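JSC1_58120g3 ([Leptolyngbya] sp. JSC-1, PDB 6XHH) probably senses far-red light as a cyanobacteriochrome, using a bilin chromophore held in a GAF domain of the phytochrome superfamily. Local coordinates at residues P86-D91 with A158-L163; N6-K11 with M164-Q169; S16-I21 with G171-Q176. All blocks are in the same frame, centred on the assembly; numbering follows the deposited sequence.

In the fold
All three contacts use helix 157-178, met in turn along its length. Contact 1 sets its first turns against the outermost strand, 87-89, of the six-stranded sheet. Contact 2 joins its middle to helix 2-13, and contact 3 joins its later part to helix 18-33. Contacts 1 and 2 touch: Pro86 CG lies 4.2 Å from Met164 SD, and their centres are 15 Å apart. Contacts 2 and 3 follow each other in the sequence, with centres 12 Å apart. Contacts 1 and 3 do not touch; their nearest atoms are about 9 Å apart. Contact 1 reaches the bilin pocket through Phe87, whereas in contact 3 the side chain of Ile174 is about 14 Å from the bilin.

Contact 1 of 3, residues P86-D91 with A158-L163; sequences PFVVDD and AEVQLL. With M1V (mesobiliverdin IX(alpha)), chain C.
Val160 meets Pro86 and Val88 with its two methyls, CG1 chiefly on Pro86 and CG2 on Val88. The backbone bonds Leu162 N to Ala158 O and Leu163 N to Glu159 O span Val160 on the helix. Glu159 faces other neighbours, with a salt bridge to Arg153. At Val160, CG1 stands anti to the backbone N (chi1 -179°) and lies against CB and CG of the proline ring, 3.6 Å from Pro86 CB and 3.7 Å from Pro86 CG. The two side chains cross at about a right angle. Val160 CG2 points at Val88 tip to tip, and its distance to Val88 CG2 is 3.8 Å. The contact is buried and wholly apolar, and Trp99 also packs on Pro86 and Val160.

This is the GAF fold, an antiparallel sheet with helices 2-13, 18-33 and 157-178 on one face and the bilin on the other. Strand 87-89 is the outermost of the six; it bonds to strand 128-136 through Phe87 with Val131 and Val89 with Cys129, and Val88 bonds to Thr97 on strand 95-100. Its side chains alternate, and Phe87 therefore points away from the helix into the pocket. There its ring lies under the carbon CAC of the bilin propionate arm, which sits 3.6 Å above the plane and over the ring centre. The bilin methyl CMC is 3.8 Å from Phe87 CD2. Replacing Phe87 by an alanine removes the ring, and CAC and CMC would probably lose this flat support, with a gap opened beside His117, whose ring also meets Phe87. Further along the helix, Leu163 packs on Ala130 and Val132.

Contact 2 of 3, residues N6-K11 with M164-Q169; sequences NRVITK and MRVADQ
Ile9 and Gln169 cross at about a right angle where helix 2-13 packs on helix 157-178. These helices belong to the helical layer on the sheet face away from the bilin in this GAF fold. The end of Ile9 comes nearer to the partner helix than its first bond suggests. Ile9 CG1 is anti to its carbonyl carbon (chi1 -60°) and rests on the aliphatic part of Gln169, 3.8 Å from Gln169 CG. The glutamine chain bends at chi2 (-48°). This bend brings the amide end against the isoleucine: Gln169 CD lies 4.0 Å from Ile9 CD1, and Gln169 OE1 lies 4.0 Å from Ile9 CG2.

Deeper in the interface, Val8 and Val166 also cross at about a right angle. They meet through one methyl each, with Val8 CG1 4.0 Å from Val166 CG2. Thr25 and Val29 of helix 18-33 and Leu144 of the sheet also pack on Val166, which puts this pair on the buried side.

Arg165 starts toward helix 2-13, but its end leads away, along its own helix to Asp168. Arg165 NE donates to Asp168 OD2 at 2.9 Å in a nearly straight hydrogen bond (171°) that is part of a salt bridge, with the oxygen in the guanidinium plane.

Contact 3 of 3, residues S16-I21 with G171-Q176; sequences SDLESI and GVAIQQ
Leu18 and Ile21 both pack on Ala173. Their apolar contacts carry the whole interface. Leu18 CG is anti to the backbone N (chi1 -165°), which carries the side chain across to the other helix. Its CD1 comes 3.9 Å from Ala173 CB and also lies over the backbone there, 3.7 Å from Ala173 O. The same methyl reaches Ile174, with Leu18 CD1 4.2 Å from Ile174 CG1. Ile21 comes to the alanine methyl one turn later, with Ile21 CD1 3.9 Å from Ala173 CB. The backbones are nearest at this pair, with the CA atoms of Leu18 and Ala173 7.0 Å apart, which the small alanine probably helps.

The contact joins the start of helix 18-33 to the later part of helix 157-178, two helices that pack on each other in the helical layer of this GAF domain. Beneath them, Ile134 and Gln136 of strand 128-136 meet Ile174.

The side-chain hydrogen bonds lie within residues 16-21, at the start of helix 18-33. Asp17 is the N-cap of this helix. Ser20 N donates to Asp17 OD2 at 2.9 Å, coming from above the carboxylate plane. The other carboxylate oxygen is taken by the serine hydroxyl: Ser20 OG donates to Asp17 OD1 at 2.6 Å, on its syn side.

Contact 1 of 3, residues P86-D91 with A158-L163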
loop_
_atom_site.group_PDB
_atom_site.type_symbol
_atom_site.label_atom_id
_atom_site.label_comp_id
_atom_site.label_asym_id
_atom_site.label_seq_id
_atom_site.Cartn_x
_atom_site.Cartn_y
_atom_site.Cartn_z
ATOM N N PRO A 86 -4.698 -7.607 3.674
ATOM C CA PRO A 86 -3.989 -7.014 2.537
ATOM C C PRO A 86 -4.645 -7.402 1.220
ATOM O O PRO A 86 -5.464 -8.323 1.140
ATOM C CB PRO A 86 -2.589 -7.625 2.638
ATOM C CG PRO A 86 -2.839 -8.974 3.198
ATOM C CD PRO A 86 -4.014 -8.813 4.167
ATOM N N PHE A 87 -4.243 -6.686 0.171
ATOM C CA PHE A 87 -4.614 -6.970 -1.208
ATOM C C PHE A 87 -3.330 -7.164 -2.006
ATOM O O PHE A 87 -2.534 -6.229 -2.135
ATOM C CB PHE A 87 -5.455 -5.828 -1.774
ATOM C CG PHE A 87 -6.084 -6.126 -3.104
ATOM C CD1 PHE A 87 -7.010 -7.140 -3.230
ATOM C CD2 PHE A 87 -5.755 -5.378 -4.220
ATOM C CE1 PHE A 87 -7.595 -7.418 -4.444
ATOM C CE2 PHE A 87 -6.340 -5.657 -5.436
ATOM C CZ PHE A 87 -7.264 -6.666 -5.554
ATOM N N VAL A 88 -3.132 -8.366 -2.537
ATOM C CA VAL A 88 -1.840 -8.812 -3.059
ATOM C C VAL A 88 -2.036 -9.301 -4.487
ATOM O O VAL A 88 -2.707 -10.310 -4.702
ATOM C CB VAL A 88 -1.235 -9.926 -2.197
ATOM C CG1 VAL A 88 0.145 -10.301 -2.711
ATOM C CG2 VAL A 88 -1.201 -9.510 -0.712
ATOM N N VAL A 89 -1.462 -8.594 -5.457
ATOM C CA VAL A 89 -1.680 -8.885 -6.881
ATOM C C VAL A 89 -0.340 -8.880 -7.615
ATOM O O VAL A 89 0.211 -7.812 -7.916
ATOM C CB VAL A 89 -2.652 -7.887 -7.512
ATOM C CG1 VAL A 89 -2.853 -8.211 -8.999
ATOM C CG2 VAL A 89 -3.980 -7.900 -6.749
ATOM N N ASP A 90 0.184 -10.072 -7.928
ATOM C CA ASP A 90 1.424 -10.154 -8.699
ATOM C C ASP A 90 1.275 -9.482 -10.058
ATOM O O ASP A 90 2.178 -8.781 -10.522
ATOM C CB ASP A 90 1.831 -11.609 -8.922
ATOM C CG ASP A 90 2.309 -12.294 -7.669
ATOM O OD1 ASP A 90 2.205 -11.691 -6.585
ATOM O OD2 ASP A 90 2.824 -13.426 -7.788
ATOM N N ASP A 91 0.143 -9.713 -10.714
ATOM C CA ASP A 91 -0.077 -9.352 -12.111
ATOM C C ASP A 91 -1.536 -8.919 -12.209
ATOM O O ASP A 91 -2.421 -9.750 -12.015
ATOM C CB ASP A 91 0.214 -10.562 -13.003
ATOM C CG ASP A 91 0.075 -10.276 -14.490
ATOM O OD1 ASP A 91 -0.672 -9.365 -14.873
ATOM O OD2 ASP A 91 0.707 -11.010 -15.270
ATOM N N ALA A 158 6.219 -12.760 3.348
ATOM C CA ALA A 158 7.108 -11.985 4.212
ATOM C C ALA A 158 7.153 -10.512 3.802
ATOM O O ALA A 158 7.222 -9.625 4.657
ATOM C CB ALA A 158 8.514 -12.587 4.204
ATOM N N GLU A 159 7.128 -10.227 2.497
ATOM C CA GLU A 159 7.029 -8.841 2.055
ATOM C C GLU A 159 5.708 -8.209 2.468
ATOM O O GLU A 159 5.665 -7.040 2.863
ATOM C CB GLU A 159 7.182 -8.767 0.540
ATOM C CG GLU A 159 8.556 -9.145 0.097
ATOM C CD GLU A 159 8.643 -9.273 -1.403
ATOM O OE1 GLU A 159 7.619 -9.566 -2.039
ATOM O OE2 GLU A 159 9.744 -9.115 -1.935
ATOM N N VAL A 160 4.612 -8.954 2.359
ATOM C CA VAL A 160 3.325 -8.389 2.759
ATOM C C VAL A 160 3.310 -8.128 4.261
ATOM O O VAL A 160 2.814 -7.093 4.730
ATOM C CB VAL A 160 2.181 -9.327 2.321
ATOM C CG1 VAL A 160 0.848 -8.739 2.715
ATOM C CG2 VAL A 160 2.232 -9.567 0.815
ATOM N N GLN A 161 3.876 -9.047 5.039
ATOM C CA GLN A 161 3.966 -8.826 6.476
ATOM C C GLN A 161 4.815 -7.602 6.794
ATOM O O GLN A 161 4.432 -6.776 7.634
ATOM C CB GLN A 161 4.511 -10.082 7.161
ATOM C CG GLN A 161 3.428 -11.116 7.408
ATOM C CD GLN A 161 3.850 -12.551 7.126
ATOM O OE1 GLN A 161 5.035 -12.881 7.118
ATOM N NE2 GLN A 161 2.865 -13.412 6.888
ATOM N N LEU A 162 5.956 -7.446 6.113
ATOM C CA LEU A 162 6.769 -6.250 6.305
ATOM C C LEU A 162 5.957 -5.000 6.008
ATOM O O LEU A 162 5.975 -4.029 6.775
ATOM C CB LEU A 162 8.021 -6.316 5.423
ATOM C CG LEU A 162 9.105 -5.221 5.470
ATOM C CD1 LEU A 162 8.728 -3.977 4.677
ATOM C CD2 LEU A 162 9.458 -4.842 6.879
ATOM N N LEU A 163 5.250 -4.995 4.873
ATOM C CA LEU A 163 4.476 -3.817 4.498
ATOM C C LEU A 163 3.462 -3.462 5.567
ATOM O O LEU A 163 3.251 -2.283 5.866
ATOM C CB LEU A 163 3.760 -4.061 3.169
ATOM C CG LEU A 163 4.449 -3.725 1.847
ATOM C CD1 LEU A 163 3.528 -4.049 0.674
ATOM C CD2 LEU A 163 4.882 -2.256 1.774
HETATM O OA M1V C . -11.845 2.743 -9.623
HETATM C C1A M1V C . -12.651 1.835 -9.763
HETATM N NA M1V C . -12.659 0.718 -9.025
HETATM C C2A M1V C . -13.703 1.808 -10.699
HETATM C CMA M1V C . -14.020 2.887 -11.709
HETATM C C3A M1V C . -14.393 0.610 -10.534
HETATM C CAA M1V C . -15.569 0.134 -11.300
HETATM C CBA M1V C . -16.798 -0.068 -10.412
HETATM C C4A M1V C . -13.706 -0.110 -9.439
HETATM C CHA M1V C . -14.091 -1.331 -8.955
HETATM C C1B M1V C . -13.525 -2.153 -7.881
HETATM C C2B M1V C . -14.049 -3.437 -7.580
HETATM C CMB M1V C . -15.189 -4.118 -8.298
HETATM C C3B M1V C . -13.323 -3.942 -6.543
HETATM C CAB M1V C . -13.514 -5.296 -5.884
HETATM C CBB M1V C . -12.376 -6.248 -6.291
HETATM C CGB M1V C . -12.486 -6.612 -7.756
HETATM O O2B M1V C . -13.440 -7.323 -8.153
HETATM O O1B M1V C . -11.641 -6.219 -8.591
HETATM N NB M1V C . -12.516 -1.895 -7.034
HETATM C C4B M1V C . -12.358 -2.948 -6.203
HETATM C CHB M1V C . -11.444 -3.139 -5.155
HETATM C C1C M1V C . -10.300 -2.427 -4.765
HETATM C C2C M1V C . -9.348 -2.960 -3.886
HETATM C CAC M1V C . -9.466 -4.302 -3.196
HETATM C CBC M1V C . -10.394 -4.004 -1.985
HETATM C CGC M1V C . -11.061 -5.218 -1.354
HETATM O O2C M1V C . -10.829 -6.371 -1.782
HETATM O O1C M1V C . -11.866 -5.083 -0.398
HETATM C C3C M1V C . -8.358 -1.994 -3.720
HETATM C CMC M1V C . -7.140 -2.153 -2.852
HETATM N NC M1V C . -9.887 -1.171 -5.152
HETATM C C4C M1V C . -8.698 -0.889 -4.527
HETATM C CHC M1V C . -8.078 0.376 -4.744
HETATM C C1D M1V C . -6.831 0.832 -4.394
HETATM C C2D M1V C . -6.533 2.134 -3.904
HETATM C CMD M1V C . -7.542 3.222 -3.629
HETATM N ND M1V C . -5.636 0.138 -4.524
HETATM C C4D M1V C . -4.633 0.940 -4.108
HETATM O OD M1V C . -3.451 0.594 -4.108
HETATM C C3D M1V C . -5.188 2.199 -3.711
HETATM C CAD M1V C . -4.430 3.381 -3.159
HETATM C CBD M1V C . -3.705 4.081 -4.286
#

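Contact 2 of 3, residues N6-K11 with M164-Q169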
loop_
_atom_site.group_PDB
_atom_site.type_symbol
_atom_site.label_atom_id
_atom_site.label_comp_id
_atom_site.label_asym_id
_atom_site.label_seq_id
_atom_site.Cartn_x
_atom_site.Cartn_y
_atom_site.Cartn_z
ATOM N N ASN A 6 13.705 -3.276 11.019
ATOM C CA ASN A 6 14.361 -2.436 12.013
ATOM C C ASN A 6 15.082 -1.274 11.348
ATOM O O ASN A 6 15.088 -0.155 11.872
ATOM C CB ASN A 6 15.329 -3.272 12.847
ATOM C CG ASN A 6 16.125 -2.434 13.817
ATOM O OD1 ASN A 6 15.573 -1.869 14.762
ATOM N ND2 ASN A 6 17.432 -2.341 13.589
ATOM N N ARG A 7 15.669 -1.518 10.175
ATOM C CA ARG A 7 16.300 -0.452 9.405
ATOM C C ARG A 7 15.284 0.601 8.992
ATOM O O ARG A 7 15.538 1.804 9.108
ATOM C CB ARG A 7 16.987 -1.041 8.173
ATOM C CG ARG A 7 17.923 -0.083 7.471
ATOM C CD ARG A 7 18.341 -0.617 6.108
ATOM N NE ARG A 7 17.315 -0.392 5.093
ATOM C CZ ARG A 7 17.111 0.774 4.489
ATOM N NH1 ARG A 7 17.855 1.826 4.815
ATOM N NH2 ARG A 7 16.158 0.893 3.571
ATOM N N VAL A 8 14.123 0.161 8.494
ATOM C CA VAL A 8 13.081 1.101 8.083
ATOM C C VAL A 8 12.621 1.938 9.272
ATOM O O VAL A 8 12.513 3.165 9.184
ATOM C CB VAL A 8 11.903 0.348 7.434
ATOM C CG1 VAL A 8 10.781 1.306 7.081
ATOM C CG2 VAL A 8 12.356 -0.407 6.200
ATOM N N ILE A 9 12.347 1.286 10.409
ATOM C CA ILE A 9 11.855 2.009 11.582
ATOM C C ILE A 9 12.888 3.018 12.069
ATOM O O ILE A 9 12.545 4.131 12.481
ATOM C CB ILE A 9 11.461 1.014 12.693
ATOM C CG1 ILE A 9 10.365 0.073 12.195
ATOM C CG2 ILE A 9 11.011 1.753 13.948
ATOM C CD1 ILE A 9 9.968 -0.985 13.202
ATOM N N THR A 10 14.169 2.644 12.026
ATOM C CA THR A 10 15.234 3.572 12.389
ATOM C C THR A 10 15.176 4.838 11.542
ATOM O O THR A 10 15.171 5.954 12.076
ATOM C CB THR A 10 16.591 2.883 12.244
ATOM O OG1 THR A 10 16.664 1.777 13.155
ATOM C CG2 THR A 10 17.725 3.857 12.544
ATOM N N LYS A 11 15.096 4.684 10.213
ATOM C CA LYS A 11 15.063 5.853 9.334
ATOM C C LYS A 11 13.835 6.715 9.603
ATOM O O LYS A 11 13.919 7.952 9.614
ATOM C CB LYS A 11 15.098 5.411 7.869
ATOM C CG LYS A 11 16.394 4.749 7.442
ATOM C CD LYS A 11 17.578 5.701 7.572
ATOM C CE LYS A 11 17.326 7.018 6.852
ATOM N NZ LYS A 11 16.976 6.827 5.422
ATOM N N MET A 164 2.814 -4.478 6.146
ATOM C CA MET A 164 1.828 -4.236 7.186
ATOM C C MET A 164 2.471 -3.676 8.446
ATOM O O MET A 164 1.872 -2.827 9.111
ATOM C CB MET A 164 1.062 -5.527 7.488
ATOM C CG MET A 164 0.229 -6.032 6.294
ATOM S SD MET A 164 -0.608 -7.617 6.536
ATOM C CE MET A 164 -1.743 -7.217 7.852
ATOM N N ARG A 165 3.694 -4.108 8.773
ATOM C CA ARG A 165 4.378 -3.558 9.943
ATOM C C ARG A 165 4.814 -2.123 9.699
ATOM O O ARG A 165 4.771 -1.294 10.612
ATOM C CB ARG A 165 5.593 -4.410 10.311
ATOM C CG ARG A 165 5.269 -5.838 10.723
ATOM C CD ARG A 165 4.407 -5.894 11.967
ATOM N NE ARG A 165 2.981 -5.753 11.669
ATOM C CZ ARG A 165 2.256 -6.654 11.013
ATOM N NH1 ARG A 165 2.816 -7.770 10.567
ATOM N NH2 ARG A 165 0.965 -6.436 10.797
ATOM N N VAL A 166 5.255 -1.821 8.477
ATOM C CA VAL A 166 5.592 -0.441 8.135
ATOM C C VAL A 166 4.353 0.443 8.221
ATOM O O VAL A 166 4.400 1.558 8.757
ATOM C CB VAL A 166 6.238 -0.390 6.745
ATOM C CG1 VAL A 166 6.433 1.053 6.310
ATOM C CG2 VAL A 166 7.583 -1.122 6.765
ATOM N N ALA A 167 3.225 -0.044 7.706
ATOM C CA ALA A 167 1.987 0.717 7.816
ATOM C C ALA A 167 1.597 0.918 9.278
ATOM O O ALA A 167 1.079 1.977 9.652
ATOM C CB ALA A 167 0.874 0.011 7.036
ATOM N N ASP A 168 1.837 -0.088 10.118
ATOM C CA ASP A 168 1.650 0.082 11.556
ATOM C C ASP A 168 2.455 1.269 12.077
ATOM O O ASP A 168 1.941 2.102 12.832
ATOM C CB ASP A 168 2.062 -1.196 12.287
ATOM C CG ASP A 168 1.039 -2.314 12.153
ATOM O OD1 ASP A 168 -0.107 -2.046 11.736
ATOM O OD2 ASP A 168 1.402 -3.463 12.489
ATOM N N GLN A 169 3.732 1.347 11.691
ATOM C CA GLN A 169 4.584 2.450 12.129
ATOM C C GLN A 169 4.061 3.790 11.626
ATOM O O GLN A 169 4.034 4.775 12.369
ATOM C CB GLN A 169 6.015 2.216 11.645
ATOM C CG GLN A 169 6.689 1.031 12.292
ATOM C CD GLN A 169 6.532 1.045 13.801
ATOM O OE1 GLN A 169 7.009 1.955 14.472
ATOM N NE2 GLN A 169 5.832 0.049 14.335
#

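Contact 3 of 3, residues S16-I21 with G171-Q176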
loop_
_atom_site.group_PDB
_atom_site.type_symbol
_atom_site.label_atom_id
_atom_site.label_comp_id
_atom_site.label_asym_id
_atom_site.label_seq_id
_atom_site.Cartn_x
_atom_site.Cartn_y
_atom_site.Cartn_z
ATOM N N SER A 16 11.511 14.207 12.300
ATOM C CA SER A 16 10.579 14.705 13.308
ATOM C C SER A 16 9.154 14.836 12.783
ATOM O O SER A 16 8.216 14.290 13.373
ATOM C CB SER A 16 11.066 16.061 13.835
ATOM O OG SER A 16 12.482 16.100 13.913
ATOM N N ASP A 17 8.974 15.563 11.686
ATOM C CA ASP A 17 7.652 15.926 11.216
ATOM C C ASP A 17 7.036 14.805 10.384
ATOM O O ASP A 17 7.732 13.973 9.792
ATOM C CB ASP A 17 7.712 17.199 10.383
ATOM C CG ASP A 17 8.440 16.990 9.088
ATOM O OD1 ASP A 17 9.685 16.878 9.126
ATOM O OD2 ASP A 17 7.768 16.912 8.043
ATOM N N LEU A 18 5.703 14.811 10.332
ATOM C CA LEU A 18 4.974 13.735 9.667
ATOM C C LEU A 18 5.257 13.695 8.168
ATOM O O LEU A 18 5.291 12.612 7.576
ATOM C CB LEU A 18 3.475 13.886 9.934
ATOM C CG LEU A 18 2.596 12.672 9.619
ATOM C CD1 LEU A 18 2.986 11.480 10.460
ATOM C CD2 LEU A 18 1.124 13.005 9.831
ATOM N N GLU A 19 5.476 14.848 7.537
ATOM C CA GLU A 19 5.765 14.837 6.106
ATOM C C GLU A 19 7.102 14.160 5.816
ATOM O O GLU A 19 7.217 13.394 4.850
ATOM C CB GLU A 19 5.748 16.260 5.553
ATOM C CG GLU A 19 6.125 16.344 4.092
ATOM C CD GLU A 19 6.152 17.773 3.571
ATOM O OE1 GLU A 19 5.858 18.699 4.354
ATOM O OE2 GLU A 19 6.470 17.965 2.379
ATOM N N SER A 20 8.122 14.424 6.642
ATOM C CA SER A 20 9.402 13.740 6.477
ATOM C C SER A 20 9.257 12.243 6.725
ATOM O O SER A 20 9.893 11.431 6.043
ATOM C CB SER A 20 10.445 14.338 7.424
ATOM O OG SER A 20 10.766 15.669 7.052
ATOM N N ILE A 21 8.441 11.863 7.717
ATOM C CA ILE A 21 8.199 10.446 8.000
ATOM C C ILE A 21 7.595 9.755 6.782
ATOM O O ILE A 21 8.028 8.662 6.390
ATOM C CB ILE A 21 7.289 10.302 9.229
ATOM C CG1 ILE A 21 8.031 10.787 10.477
ATOM C CG2 ILE A 21 6.825 8.862 9.396
ATOM C CD1 ILE A 21 7.260 10.619 11.770
ATOM N N GLY A 171 0.944 4.431 10.988
ATOM C CA GLY A 171 -0.251 4.717 11.767
ATOM C C GLY A 171 0.065 5.275 13.139
ATOM O O GLY A 171 -0.602 6.199 13.608
ATOM N N VAL A 172 1.083 4.718 13.797
ATOM C CA VAL A 172 1.520 5.232 15.094
ATOM C C VAL A 172 2.016 6.670 14.959
ATOM O O VAL A 172 1.722 7.530 15.797
ATOM C CB VAL A 172 2.597 4.306 15.686
ATOM C CG1 VAL A 172 3.169 4.903 16.952
ATOM C CG2 VAL A 172 2.005 2.932 15.975
ATOM N N ALA A 173 2.758 6.957 13.887
ATOM C CA ALA A 173 3.226 8.319 13.657
ATOM C C ALA A 173 2.062 9.276 13.407
ATOM O O ALA A 173 2.070 10.414 13.896
ATOM C CB ALA A 173 4.207 8.339 12.487
ATOM N N ILE A 174 1.053 8.835 12.653
ATOM C CA ILE A 174 -0.122 9.669 12.412
ATOM C C ILE A 174 -0.886 9.891 13.707
ATOM O O ILE A 174 -1.379 10.989 13.972
ATOM C CB ILE A 174 -1.024 9.030 11.341
ATOM C CG1 ILE A 174 -0.307 8.957 9.989
ATOM C CG2 ILE A 174 -2.327 9.812 11.200
ATOM C CD1 ILE A 174 -0.864 7.851 9.092
ATOM N N GLN A 175 -1.034 8.835 14.508
ATOM C CA GLN A 175 -1.717 8.959 15.789
ATOM C C GLN A 175 -1.001 9.954 16.690
ATOM O O GLN A 175 -1.639 10.829 17.288
ATOM C CB GLN A 175 -1.804 7.583 16.446
ATOM C CG GLN A 175 -2.655 7.505 17.701
ATOM C CD GLN A 175 -2.659 6.105 18.285
ATOM O OE1 GLN A 175 -1.607 5.488 18.446
ATOM N NE2 GLN A 175 -3.846 5.590 18.585
ATOM N N GLN A 176 0.329 9.853 16.775
ATOM C CA GLN A 176 1.093 10.741 17.646
ATOM C C GLN A 176 1.085 12.173 17.131
ATOM O O GLN A 176 1.139 13.114 17.928
ATOM C CB GLN A 176 2.523 10.224 17.787
ATOM C CG GLN A 176 3.427 11.079 18.666
ATOM C CD GLN A 176 3.028 11.055 20.128
ATOM O OE1 GLN A 176 2.256 10.199 20.560
ATOM N NE2 GLN A 176 3.553 12.002 20.900
#